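Local coordinates for ribonucleoside-diphosphate reductase subunit beta (Clostridium botulinum, PDB 6ZJK), which forms the diiron-containing R2 subunit of a ribonucleotide reductase and probably supplies the radical needed to reduce ribonucleoside diphosphates to their deoxy forms, at residues Ile54-Trp58 and Glu251-Glu255; Ile100-Asn104 and Tyr144-Leu148; Leu114-Ser118 and Leu130-Thr134; Tyr216-Arg220 and Trp330-Ser335. All blocks are in the same frame, centred on the assembly; numbering follows the deposited sequence.

Contact 1 of 4, residues Ile54-Trp58 and Glu251-Glu255; sequences IKYSW and ELKNE
Y56 and E251 bring the two backbones nearest, with CA atoms 9.0 Å apart, so side chains alone join the loop 54-58 to the helical turn 251-255. The one hydrogen bond across the gap runs from NE1 of W58 to OE2 of E251, at 3.1 Å. Its N-H points almost straight at the oxygen, with an angle of 160°. The carboxylate takes it on its anti side and lies nearly coplanar with the indole, the two planes 8° apart. OE2 sits at the indole edge, near the ring plane, where the N-H points.

The E251 chain bends at chi2 (-62°). This bend carries the carboxylate alongside the Y56 ring, where CD of E251 lies 3.6 Å from CE1 of Y56. The two groups are tilted against each other, and the approach is oblique.

Helix 225-255 carries E238 and H241 of the iron site on an earlier part of its length. Here its C-terminal part meets the segment that leads into helix 58-68, at the surface of the all-helical R2 fold. Y56 is buried, and its side chain also touches V126 of helix 124-151. One face of the Y56 ring carries CG of K55, 4.0 Å above the plane and over its centre. CB of Y56 in turn lies over a face of the W58 indole.

E255 reaches the hydroxyl edge of Y56 with an extended chain, but the modelled oxygen spacing there is too short to trust. OE1 of E255 accepts a hydrogen bond from the backbone N of M40.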
loop_
_atom_site.group_PDB
_atom_site.type_symbol
_atom_site.label_atom_id
_atom_site.label_comp_id
_atom_site.label_asym_id
_atom_site.label_seq_id
_atom_site.Cartn_x
_atom_site.Cartn_y
_atom_site.Cartn_z
ATOM N N ILE A 54 10.900 -17.748 2.912
ATOM C CA ILE A 54 9.564 -17.600 3.474
ATOM C C ILE A 54 8.954 -18.907 3.970
ATOM O O ILE A 54 9.333 -19.915 3.549
ATOM C CB ILE A 54 8.597 -16.989 2.436
ATOM C CG1 ILE A 54 8.612 -17.787 1.168
ATOM C CG2 ILE A 54 9.031 -15.613 2.063
ATOM C CD1 ILE A 54 7.615 -17.342 0.168
ATOM N N LYS A 55 7.985 -18.849 4.851
ATOM C CA LYS A 55 7.312 -20.037 5.354
ATOM C C LYS A 55 6.070 -20.385 4.529
ATOM O O LYS A 55 5.818 -21.566 4.267
ATOM C CB LYS A 55 6.936 -19.840 6.826
ATOM C CG LYS A 55 6.010 -20.913 7.405
ATOM C CD LYS A 55 5.697 -20.617 8.874
ATOM C CE LYS A 55 4.916 -21.732 9.557
ATOM N NZ LYS A 55 5.733 -22.955 9.890
ATOM N N TYR A 56 5.283 -19.387 4.108
ATOM C CA TYR A 56 4.017 -19.654 3.410
ATOM C C TYR A 56 4.278 -19.631 1.910
ATOM O O TYR A 56 4.244 -18.579 1.260
ATOM C CB TYR A 56 2.940 -18.655 3.836
ATOM C CG TYR A 56 2.745 -18.678 5.333
ATOM C CD1 TYR A 56 2.242 -19.807 5.956
ATOM C CD2 TYR A 56 3.140 -17.607 6.126
ATOM C CE1 TYR A 56 2.096 -19.865 7.316
ATOM C CE2 TYR A 56 3.008 -17.656 7.497
ATOM C CZ TYR A 56 2.489 -18.793 8.087
ATOM O OH TYR A 56 2.345 -18.862 9.457
ATOM N N SER A 57 4.468 -20.826 1.363
ATOM C CA SER A 57 4.867 -20.921 -0.038
ATOM C C SER A 57 3.785 -20.372 -0.972
ATOM O O SER A 57 4.095 -19.756 -2.002
ATOM C CB SER A 57 5.193 -22.389 -0.348
ATOM O OG SER A 57 6.175 -22.526 -1.357
ATOM N N TRP A 58 2.504 -20.422 -0.589
ATOM C CA TRP A 58 1.459 -19.876 -1.447
ATOM C C TRP A 58 1.595 -18.372 -1.657
ATOM O O TRP A 58 1.034 -17.849 -2.623
ATOM C CB TRP A 58 0.075 -20.223 -0.883
ATOM C CG TRP A 58 -0.105 -19.949 0.579
ATOM C CD1 TRP A 58 -0.022 -20.866 1.620
ATOM C CD2 TRP A 58 -0.430 -18.692 1.175
ATOM N NE1 TRP A 58 -0.263 -20.227 2.819
ATOM C CE2 TRP A 58 -0.514 -18.896 2.571
ATOM C CE3 TRP A 58 -0.666 -17.408 0.663
ATOM C CZ2 TRP A 58 -0.826 -17.858 3.452
ATOM C CZ3 TRP A 58 -0.963 -16.382 1.543
ATOM C CH2 TRP A 58 -1.048 -16.605 2.909
ATOM N N GLU A 251 -4.235 -20.534 8.227
ATOM C CA GLU A 251 -2.987 -20.624 8.982
ATOM C C GLU A 251 -3.183 -20.184 10.429
ATOM O O GLU A 251 -2.629 -20.798 11.346
ATOM C CB GLU A 251 -1.883 -19.798 8.317
ATOM C CG GLU A 251 -1.568 -20.108 6.842
ATOM C CD GLU A 251 -1.054 -21.527 6.585
ATOM O OE1 GLU A 251 -0.843 -22.295 7.551
ATOM O OE2 GLU A 251 -0.862 -21.877 5.397
ATOM N N LEU A 252 -4.005 -19.156 10.665
ATOM C CA LEU A 252 -4.261 -18.719 12.036
ATOM C C LEU A 252 -4.910 -19.818 12.864
ATOM O O LEU A 252 -4.621 -19.949 14.059
ATOM C CB LEU A 252 -5.146 -17.475 12.053
ATOM C CG LEU A 252 -4.478 -16.147 11.675
ATOM C CD1 LEU A 252 -5.529 -15.039 11.525
ATOM C CD2 LEU A 252 -3.424 -15.759 12.704
ATOM N N LYS A 253 -5.835 -20.580 12.262
ATOM C CA LYS A 253 -6.487 -21.719 12.896
ATOM C C LYS A 253 -5.469 -22.784 13.292
ATOM O O LYS A 253 -5.576 -23.377 14.370
ATOM C CB LYS A 253 -7.539 -22.338 11.977
ATOM C CG LYS A 253 -8.297 -23.461 12.677
ATOM C CD LYS A 253 -9.613 -23.836 12.005
ATOM C CE LYS A 253 -9.935 -25.317 12.262
ATOM N NZ LYS A 253 -10.587 -25.545 13.579
ATOM N N ASN A 254 -4.585 -23.093 12.346
ATOM C CA ASN A 254 -3.619 -24.165 12.577
ATOM C C ASN A 254 -2.634 -23.817 13.693
ATOM O O ASN A 254 -2.285 -24.684 14.505
ATOM C CB ASN A 254 -2.861 -24.481 11.287
ATOM C CG ASN A 254 -1.823 -25.577 11.483
ATOM O OD1 ASN A 254 -0.653 -25.429 11.119
ATOM N ND2 ASN A 254 -2.249 -26.680 12.069
ATOM N N GLU A 255 -2.214 -22.546 13.784
ATOM C CA GLU A 255 -1.176 -22.117 14.718
ATOM C C GLU A 255 -1.724 -21.593 16.050
ATOM O O GLU A 255 -0.928 -21.262 16.941
ATOM C CB GLU A 255 -0.297 -21.035 14.072
ATOM C CG GLU A 255 0.444 -21.455 12.780
ATOM C CD GLU A 255 1.065 -20.252 12.035
ATOM O OE1 GLU A 255 0.933 -19.107 12.520
ATOM O OE2 GLU A 255 1.684 -20.440 10.957
#

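Contact 2 of 4, residues Ile100-Asn104 and Tyr144-Leu148; sequences ISFLN and YSYIL
I100 and Y144 lead the apolar contacts between two antiparallel helical segments, whose axes approach to 11.3 Å at an angle of 155°. CG1 of I100 lies 4.2 Å from CD1 of Y144, and the two side chains lie alongside each other, pointing opposite ways. The CG1 branch of I100 stands opposite the backbone N (chi1 -155°), which sends the chain across to the other helix. Its CD1 reaches CD1 of I147 at 4.4 Å. The other branch, CG2, meets CD2 of L148 at 4.3 Å. The forked isoleucine thus touches three residues over one turn of helix 124-151. L103 adds its CB, 4.2 Å from CZ of Y144.

These are two helices of the R2 bundle that holds the iron pair. D107 lies further along helix 90-118, while E137 and H140 lie earlier on helix 124-151. The Y144 side chain is about 5 Å from a bound iron(III) ion. Y144 has the position of the radical-carrying tyrosine of class I R2 proteins, and probably plays that part here. F208 and I234, from helices 190-220 and 225-255, also pack on Y144.

No hydrogen bond joins the two segments. OD1 of N104 stands at the edge of the Y144 ring, 3.7 Å from CD2 of Y144. The amide plane is almost upright to that ring, at 83°. ND2 of N104 bonds to the backbone O of R49 of the second subunit. The hydroxyl of Y144 is hydrogen-bonded to OD2 of D107, an iron ligand.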
loop_
_atom_site.group_PDB
_atom_site.type_symbol
_atom_site.label_atom_id
_atom_site.label_comp_id
_atom_site.label_asym_id
_atom_site.label_seq_id
_atom_site.Cartn_x
_atom_site.Cartn_y
_atom_site.Cartn_z
ATOM N N ILE A 100 -23.194 2.867 -5.465
ATOM C CA ILE A 100 -21.830 3.326 -5.684
ATOM C C ILE A 100 -21.359 4.197 -4.519
ATOM O O ILE A 100 -20.168 4.217 -4.195
ATOM C CB ILE A 100 -21.710 4.004 -7.060
ATOM C CG1 ILE A 100 -20.256 3.921 -7.537
ATOM C CG2 ILE A 100 -22.184 5.416 -6.999
ATOM C CD1 ILE A 100 -20.091 4.068 -9.026
ATOM N N SER A 101 -22.271 4.889 -3.837
ATOM C CA SER A 101 -21.774 5.574 -2.645
ATOM C C SER A 101 -21.457 4.573 -1.537
ATOM O O SER A 101 -20.431 4.693 -0.856
ATOM C CB SER A 101 -22.782 6.608 -2.165
ATOM O OG SER A 101 -22.484 7.025 -0.847
ATOM N N PHE A 102 -22.197 3.472 -1.418
ATOM C CA PHE A 102 -21.883 2.430 -0.442
ATOM C C PHE A 102 -20.563 1.742 -0.752
ATOM O O PHE A 102 -19.733 1.545 0.145
ATOM C CB PHE A 102 -23.016 1.401 -0.411
ATOM C CG PHE A 102 -22.784 0.275 0.544
ATOM C CD1 PHE A 102 -22.627 0.515 1.906
ATOM C CD2 PHE A 102 -22.723 -1.029 0.084
ATOM C CE1 PHE A 102 -22.417 -0.528 2.787
ATOM C CE2 PHE A 102 -22.507 -2.081 0.970
ATOM C CZ PHE A 102 -22.369 -1.823 2.324
ATOM N N LEU A 103 -20.328 1.395 -2.018
ATOM C CA LEU A 103 -19.088 0.714 -2.357
ATOM C C LEU A 103 -17.871 1.614 -2.109
ATOM O O LEU A 103 -16.827 1.140 -1.633
ATOM C CB LEU A 103 -19.140 0.240 -3.812
ATOM C CG LEU A 103 -20.242 -0.758 -4.190
ATOM C CD1 LEU A 103 -20.048 -1.302 -5.608
ATOM C CD2 LEU A 103 -20.373 -1.910 -3.176
ATOM N N ASN A 104 -18.007 2.920 -2.364
ATOM C CA ASN A 104 -16.909 3.853 -2.088
ATOM C C ASN A 104 -16.594 3.902 -0.602
ATOM O O ASN A 104 -15.431 4.041 -0.209
ATOM C CB ASN A 104 -17.257 5.268 -2.595
ATOM C CG ASN A 104 -16.058 6.237 -2.535
ATOM O OD1 ASN A 104 -15.007 6.000 -3.134
ATOM N ND2 ASN A 104 -16.226 7.329 -1.818
ATOM N N TYR A 144 -14.190 5.104 -8.837
ATOM C CA TYR A 144 -15.514 5.609 -8.586
ATOM C C TYR A 144 -15.529 7.112 -8.837
ATOM O O TYR A 144 -16.436 7.600 -9.397
ATOM C CB TYR A 144 -16.060 5.255 -7.200
ATOM C CG TYR A 144 -15.992 3.774 -6.832
ATOM C CD1 TYR A 144 -16.259 2.813 -7.758
ATOM C CD2 TYR A 144 -15.641 3.366 -5.583
ATOM C CE1 TYR A 144 -16.188 1.490 -7.446
ATOM C CE2 TYR A 144 -15.576 2.041 -5.263
ATOM C CZ TYR A 144 -15.845 1.118 -6.201
ATOM O OH TYR A 144 -15.746 -0.176 -5.901
ATOM N N SER A 145 -14.509 7.820 -8.401
ATOM C CA SER A 145 -14.382 9.241 -8.711
ATOM C C SER A 145 -14.329 9.467 -10.220
ATOM O O SER A 145 -14.914 10.429 -10.736
ATOM C CB SER A 145 -13.143 9.833 -8.030
ATOM O OG SER A 145 -13.470 10.395 -6.763
ATOM N N TYR A 146 -13.614 8.606 -10.910
ATOM C CA TYR A 146 -13.496 8.685 -12.331
ATOM C C TYR A 146 -14.836 8.473 -13.028
ATOM O O TYR A 146 -15.122 9.150 -13.949
ATOM C CB TYR A 146 -12.476 7.719 -12.866
ATOM C CG TYR A 146 -12.463 7.540 -14.340
ATOM C CD1 TYR A 146 -12.257 8.573 -15.175
ATOM C CD2 TYR A 146 -12.602 6.327 -14.898
ATOM C CE1 TYR A 146 -12.222 8.404 -16.511
ATOM C CE2 TYR A 146 -12.566 6.145 -16.240
ATOM C CZ TYR A 146 -12.387 7.194 -17.042
ATOM O OH TYR A 146 -12.345 7.020 -18.368
ATOM N N ILE A 147 -15.609 7.486 -12.608
ATOM C CA ILE A 147 -16.941 7.262 -13.192
ATOM C C ILE A 147 -17.829 8.497 -13.001
ATOM O O ILE A 147 -18.434 9.003 -13.953
ATOM C CB ILE A 147 -17.602 6.000 -12.610
ATOM C CG1 ILE A 147 -16.880 4.739 -13.102
ATOM C CG2 ILE A 147 -19.110 5.953 -12.969
ATOM C CD1 ILE A 147 -17.288 3.443 -12.385
ATOM N N LEU A 148 -17.929 8.981 -11.758
ATOM C CA LEU A 148 -18.896 10.020 -11.433
ATOM C C LEU A 148 -18.532 11.355 -12.059
ATOM O O LEU A 148 -19.426 12.125 -12.448
ATOM C CB LEU A 148 -19.051 10.142 -9.916
ATOM C CG LEU A 148 -19.642 8.933 -9.188
ATOM C CD1 LEU A 148 -19.730 9.303 -7.725
ATOM C CD2 LEU A 148 -21.059 8.506 -9.758
#

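Contact 3 of 4, residues Leu114-Ser118 and Leu130-Thr134; sequences LPNIS and LNIQT
L114 meets T134 and Q133 where helices 90-118 and 124-151 run antiparallel as a helical hairpin of the R2 bundle. The segment axes approach to 9.7 Å at 174°. CB of L114 lies 3.2 Å from OG1 of T134, a close approach. CD1 of L114 reaches CD of Q133 at 3.7 Å, the leucine methyl meeting the glutamine chain crosswise. One turn on, CB of S118 rests on CD1 of L130 at 3.9 Å, and CG2 of I117 also comes near this methyl.

Q133 has CG opposite its backbone N (chi1 -175°) and an extended chain. The Q133 side chain comes within about 4 Å of a bound iron(III) ion and packs against the iron ligands E204 and H241. L114 and I117 are backed by N200 of helix 190-220.

The other flank faces the second subunit. ND2 of N131 is hydrogen-bonded to OE2 of E138 of that subunit, and T134 packs on its N131.

A bond within its own helix holds the T134 hydroxyl. OG1 of T134 donates to the backbone O of L130 at 3.0 Å, and N of T134 reaches the same oxygen from the opposite face of its plane.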
loop_
_atom_site.group_PDB
_atom_site.type_symbol
_atom_site.label_atom_id
_atom_site.label_comp_id
_atom_site.label_asym_id
_atom_site.label_seq_id
_atom_site.Cartn_x
_atom_site.Cartn_y
_atom_site.Cartn_z
ATOM N N LEU A 114 -6.834 -2.020 6.634
ATOM C CA LEU A 114 -5.828 -2.987 6.284
ATOM C C LEU A 114 -4.456 -2.757 6.937
ATOM O O LEU A 114 -3.852 -3.684 7.371
ATOM C CB LEU A 114 -5.693 -3.086 4.783
ATOM C CG LEU A 114 -6.846 -3.799 4.135
ATOM C CD1 LEU A 114 -6.719 -3.909 2.657
ATOM C CD2 LEU A 114 -7.045 -5.141 4.773
ATOM N N PRO A 115 -4.011 -1.516 7.012
ATOM C CA PRO A 115 -2.715 -1.335 7.636
ATOM C C PRO A 115 -2.729 -1.575 9.100
ATOM O O PRO A 115 -1.709 -1.698 9.695
ATOM C CB PRO A 115 -2.409 0.105 7.386
ATOM C CG PRO A 115 -3.160 0.455 6.211
ATOM C CD PRO A 115 -4.346 -0.409 6.126
ATOM N N ASN A 116 -3.899 -1.631 9.684
ATOM C CA ASN A 116 -3.986 -1.859 11.093
ATOM C C ASN A 116 -3.947 -3.327 11.386
ATOM O O ASN A 116 -3.579 -3.748 12.449
ATOM C CB ASN A 116 -5.271 -1.273 11.609
ATOM C CG ASN A 116 -5.118 0.145 12.007
ATOM O OD1 ASN A 116 -4.567 0.944 11.282
ATOM N ND2 ASN A 116 -5.616 0.467 13.172
ATOM N N ILE A 117 -4.334 -4.099 10.423
ATOM C CA ILE A 117 -4.299 -5.475 10.593
ATOM C C ILE A 117 -2.886 -5.864 10.307
ATOM O O ILE A 117 -2.283 -6.539 11.071
ATOM C CB ILE A 117 -5.258 -6.121 9.637
ATOM C CG1 ILE A 117 -6.625 -6.119 10.262
ATOM C CG2 ILE A 117 -4.838 -7.521 9.321
ATOM C CD1 ILE A 117 -7.696 -6.521 9.320
ATOM N N SER A 118 -2.384 -5.404 9.188
ATOM C CA SER A 118 -1.044 -5.700 8.760
ATOM C C SER A 118 0.076 -5.446 9.726
ATOM O O SER A 118 1.007 -6.139 9.744
ATOM C CB SER A 118 -0.771 -4.955 7.501
ATOM O OG SER A 118 0.412 -5.356 6.956
ATOM N N LEU A 130 -0.719 -7.864 1.878
ATOM C CA LEU A 130 -1.747 -6.945 2.360
ATOM C C LEU A 130 -1.478 -5.512 1.912
ATOM O O LEU A 130 -2.433 -4.750 1.685
ATOM C CB LEU A 130 -1.858 -7.009 3.888
ATOM C CG LEU A 130 -2.400 -8.309 4.504
ATOM C CD1 LEU A 130 -2.109 -8.321 5.989
ATOM C CD2 LEU A 130 -3.898 -8.441 4.278
ATOM N N ASN A 131 -0.201 -5.122 1.798
ATOM C CA ASN A 131 0.139 -3.794 1.281
ATOM C C ASN A 131 -0.241 -3.668 -0.191
ATOM O O ASN A 131 -0.703 -2.613 -0.631
ATOM C CB ASN A 131 1.642 -3.522 1.431
ATOM C CG ASN A 131 2.063 -3.231 2.853
ATOM O OD1 ASN A 131 1.260 -2.832 3.689
ATOM N ND2 ASN A 131 3.355 -3.387 3.124
ATOM N N ILE A 132 -0.087 -4.719 -0.953
ATOM C CA ILE A 132 -0.500 -4.666 -2.315
ATOM C C ILE A 132 -2.033 -4.556 -2.356
ATOM O O ILE A 132 -2.581 -3.898 -3.167
ATOM C CB ILE A 132 -0.080 -5.894 -3.071
ATOM C CG1 ILE A 132 1.434 -6.048 -3.070
ATOM C CG2 ILE A 132 -0.544 -5.848 -4.481
ATOM C CD1 ILE A 132 1.933 -7.294 -3.751
ATOM N N GLN A 133 -2.698 -5.227 -1.436
ATOM C CA GLN A 133 -4.124 -5.190 -1.373
ATOM C C GLN A 133 -4.544 -3.774 -1.109
ATOM O O GLN A 133 -5.378 -3.304 -1.770
ATOM C CB GLN A 133 -4.685 -6.111 -0.304
ATOM C CG GLN A 133 -6.180 -6.216 -0.260
ATOM C CD GLN A 133 -6.734 -7.130 0.809
ATOM O OE1 GLN A 133 -6.048 -7.898 1.448
ATOM N NE2 GLN A 133 -8.017 -7.038 0.996
ATOM N N THR A 134 -3.953 -3.131 -0.123
ATOM C CA THR A 134 -4.316 -1.756 0.222
ATOM C C THR A 134 -4.202 -0.822 -0.980
ATOM O O THR A 134 -5.076 0.033 -1.208
ATOM C CB THR A 134 -3.431 -1.252 1.358
ATOM O OG1 THR A 134 -3.626 -2.070 2.510
ATOM C CG2 THR A 134 -3.766 0.177 1.707
#

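Contact 4 of 4, residues Tyr216-Arg220 and Trp330-Ser335; sequences YTLAR and WIDGFS
R220 lies flat on W330, and Y216 fills the space between W330, F334 and S335. The two helical segments are close to perpendicular, at 81°, with axes 11.5 Å apart. The tight part is around Y216, which is buried. Its CB touches CH2 of W330 and CD1 of F334, each at 3.9 Å. Its ring meets that of F334 obliquely, and CE2 of Y216 comes to 3.5 Å from CB of S335. CG2 of I331 lies at the edge of the tyrosine ring. The Y216 hydroxyl is hydrogen-bonded to ND2 of N235 on helix 225-255. A219 closes this part with CB against the edge of F334.

The outer side is held by one stack. R220 is exposed, and its chain is extended from CG to NE. The guanidinium covers one face of the indole, with planes 6° apart. CZ of R220 is 3.5 Å from the centroid of the five-membered ring of W330, a cation-pi contact. CD of R220 sits over the six-membered ring, a CH-pi contact. CG1 of I331 lies over the opposite face.

The contact joins the end of helix 190-220 to the short helix 330-334, near the last modelled residues. F334 also has a cation-pi partner in K232. With no hydrogen bond between the segments, apolar packing and the cation-pi contacts of R220 and K232 probably hold this short helix to the bundle.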
loop_
_atom_site.group_PDB
_atom_site.type_symbol
_atom_site.label_atom_id
_atom_site.label_comp_id
_atom_site.label_asym_id
_atom_site.label_seq_id
_atom_site.Cartn_x
_atom_site.Cartn_y
_atom_site.Cartn_z
ATOM N N TYR A 216 -23.687 -5.548 -13.526
ATOM C CA TYR A 216 -23.805 -6.543 -14.585
ATOM C C TYR A 216 -25.242 -6.643 -15.095
ATOM O O TYR A 216 -25.464 -6.829 -16.298
ATOM C CB TYR A 216 -23.317 -7.920 -14.101
ATOM C CG TYR A 216 -21.850 -7.955 -13.661
ATOM C CD1 TYR A 216 -20.949 -6.965 -14.071
ATOM C CD2 TYR A 216 -21.364 -8.988 -12.852
ATOM C CE1 TYR A 216 -19.616 -6.973 -13.661
ATOM C CE2 TYR A 216 -20.006 -9.017 -12.440
ATOM C CZ TYR A 216 -19.138 -8.017 -12.851
ATOM O OH TYR A 216 -17.795 -8.041 -12.449
ATOM N N THR A 217 -26.229 -6.522 -14.198
ATOM C CA THR A 217 -27.624 -6.556 -14.639
ATOM C C THR A 217 -27.946 -5.364 -15.535
ATOM O O THR A 217 -28.687 -5.514 -16.511
ATOM C CB THR A 217 -28.587 -6.619 -13.447
ATOM O OG1 THR A 217 -28.446 -7.886 -12.783
ATOM C CG2 THR A 217 -30.032 -6.479 -13.904
ATOM N N LEU A 218 -27.401 -4.172 -15.226
ATOM C CA LEU A 218 -27.599 -3.027 -16.119
ATOM C C LEU A 218 -26.970 -3.288 -17.481
ATOM O O LEU A 218 -27.635 -3.166 -18.521
ATOM C CB LEU A 218 -27.013 -1.748 -15.508
ATOM C CG LEU A 218 -27.757 -1.036 -14.374
ATOM C CD1 LEU A 218 -27.076 0.287 -14.037
ATOM C CD2 LEU A 218 -29.222 -0.828 -14.766
ATOM N N ALA A 219 -25.683 -3.682 -17.481
ATOM C CA ALA A 219 -24.930 -3.910 -18.715
ATOM C C ALA A 219 -25.508 -5.037 -19.551
ATOM O O ALA A 219 -25.402 -5.007 -20.784
ATOM C CB ALA A 219 -23.471 -4.231 -18.389
ATOM N N ARG A 220 -26.120 -6.041 -18.913
ATOM C CA ARG A 220 -26.739 -7.117 -19.680
ATOM C C ARG A 220 -27.870 -6.578 -20.550
ATOM O O ARG A 220 -28.176 -7.165 -21.597
ATOM C CB ARG A 220 -27.267 -8.224 -18.746
ATOM C CG ARG A 220 -27.265 -9.668 -19.339
ATOM C CD ARG A 220 -28.072 -10.633 -18.463
ATOM N NE ARG A 220 -28.033 -12.030 -18.918
ATOM C CZ ARG A 220 -28.859 -12.967 -18.480
ATOM N NH1 ARG A 220 -29.810 -12.644 -17.600
ATOM N NH2 ARG A 220 -28.761 -14.222 -18.931
ATOM N N TRP A 330 -25.609 -17.098 -15.244
ATOM C CA TRP A 330 -25.044 -16.295 -16.324
ATOM C C TRP A 330 -23.956 -15.348 -15.840
ATOM O O TRP A 330 -23.103 -14.959 -16.641
ATOM C CB TRP A 330 -26.147 -15.485 -17.017
ATOM C CG TRP A 330 -26.811 -14.482 -16.108
ATOM C CD1 TRP A 330 -27.934 -14.678 -15.339
ATOM C CD2 TRP A 330 -26.397 -13.126 -15.871
ATOM N NE1 TRP A 330 -28.234 -13.527 -14.640
ATOM C CE2 TRP A 330 -27.308 -12.562 -14.950
ATOM C CE3 TRP A 330 -25.338 -12.340 -16.340
ATOM C CZ2 TRP A 330 -27.198 -11.244 -14.496
ATOM C CZ3 TRP A 330 -25.232 -11.014 -15.888
ATOM C CH2 TRP A 330 -26.154 -10.489 -14.974
ATOM N N ILE A 331 -23.958 -14.981 -14.555
ATOM C CA ILE A 331 -22.994 -14.014 -14.022
ATOM C C ILE A 331 -21.556 -14.513 -14.170
ATOM O O ILE A 331 -20.627 -13.721 -14.397
ATOM C CB ILE A 331 -23.317 -13.706 -12.548
ATOM C CG1 ILE A 331 -24.504 -12.763 -12.434
ATOM C CG2 ILE A 331 -22.150 -13.021 -11.868
ATOM C CD1 ILE A 331 -24.819 -12.406 -10.999
ATOM N N ASP A 332 -21.336 -15.820 -13.999
ATOM C CA ASP A 332 -19.967 -16.328 -13.951
ATOM C C ASP A 332 -19.241 -16.084 -15.265
ATOM O O ASP A 332 -18.114 -15.579 -15.275
ATOM C CB ASP A 332 -19.966 -17.816 -13.588
ATOM C CG ASP A 332 -20.426 -18.049 -12.168
ATOM O OD1 ASP A 332 -20.677 -17.037 -11.466
ATOM O OD2 ASP A 332 -20.501 -19.219 -11.738
ATOM N N GLY A 333 -19.890 -16.390 -16.388
ATOM C CA GLY A 333 -19.277 -16.115 -17.677
ATOM C C GLY A 333 -19.260 -14.626 -17.992
ATOM O O GLY A 333 -18.309 -14.123 -18.596
ATOM N N PHE A 334 -20.304 -13.900 -17.577
ATOM C CA PHE A 334 -20.410 -12.481 -17.896
ATOM C C PHE A 334 -19.299 -11.667 -17.235
ATOM O O PHE A 334 -18.745 -10.755 -17.850
ATOM C CB PHE A 334 -21.783 -11.951 -17.473
ATOM C CG PHE A 334 -22.097 -10.586 -18.013
ATOM C CD1 PHE A 334 -21.719 -9.444 -17.316
ATOM C CD2 PHE A 334 -22.786 -10.445 -19.213
ATOM C CE1 PHE A 334 -22.011 -8.175 -17.815
ATOM C CE2 PHE A 334 -23.071 -9.181 -19.723
ATOM C CZ PHE A 334 -22.700 -8.047 -19.015
ATOM N N SER A 335 -18.950 -11.991 -15.989
ATOM C CA SER A 335 -17.977 -11.219 -15.226
ATOM C C SER A 335 -16.540 -11.380 -15.722
ATOM O O SER A 335 -15.661 -10.646 -15.258
ATOM C CB SER A 335 -18.060 -11.618 -13.756
ATOM O OG SER A 335 -17.590 -12.957 -13.569
#

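Overall arrangement
Contacts 2 and 3 join the same two antiparallel helices, 90-118 and 124-151, at places whose centres are about 21 Å apart. Contact 3 is nested inside the chain loop closed by contact 2, and both lie inside the loop closed by contact 1. Contact 4 follows contacts 2 and 3 in series, while its segments alternate with those of contact 1. Contacts 1 and 2 lie on opposite sides of the chain's centre, about 35 Å apart between centres. Contacts 2 and 3 are buried and touch the second subunit. The iron-carrying helices thus appear joined to each other near the metal (contacts 2 and 3), and to outlying segments at their far ends (contacts 1 and 4).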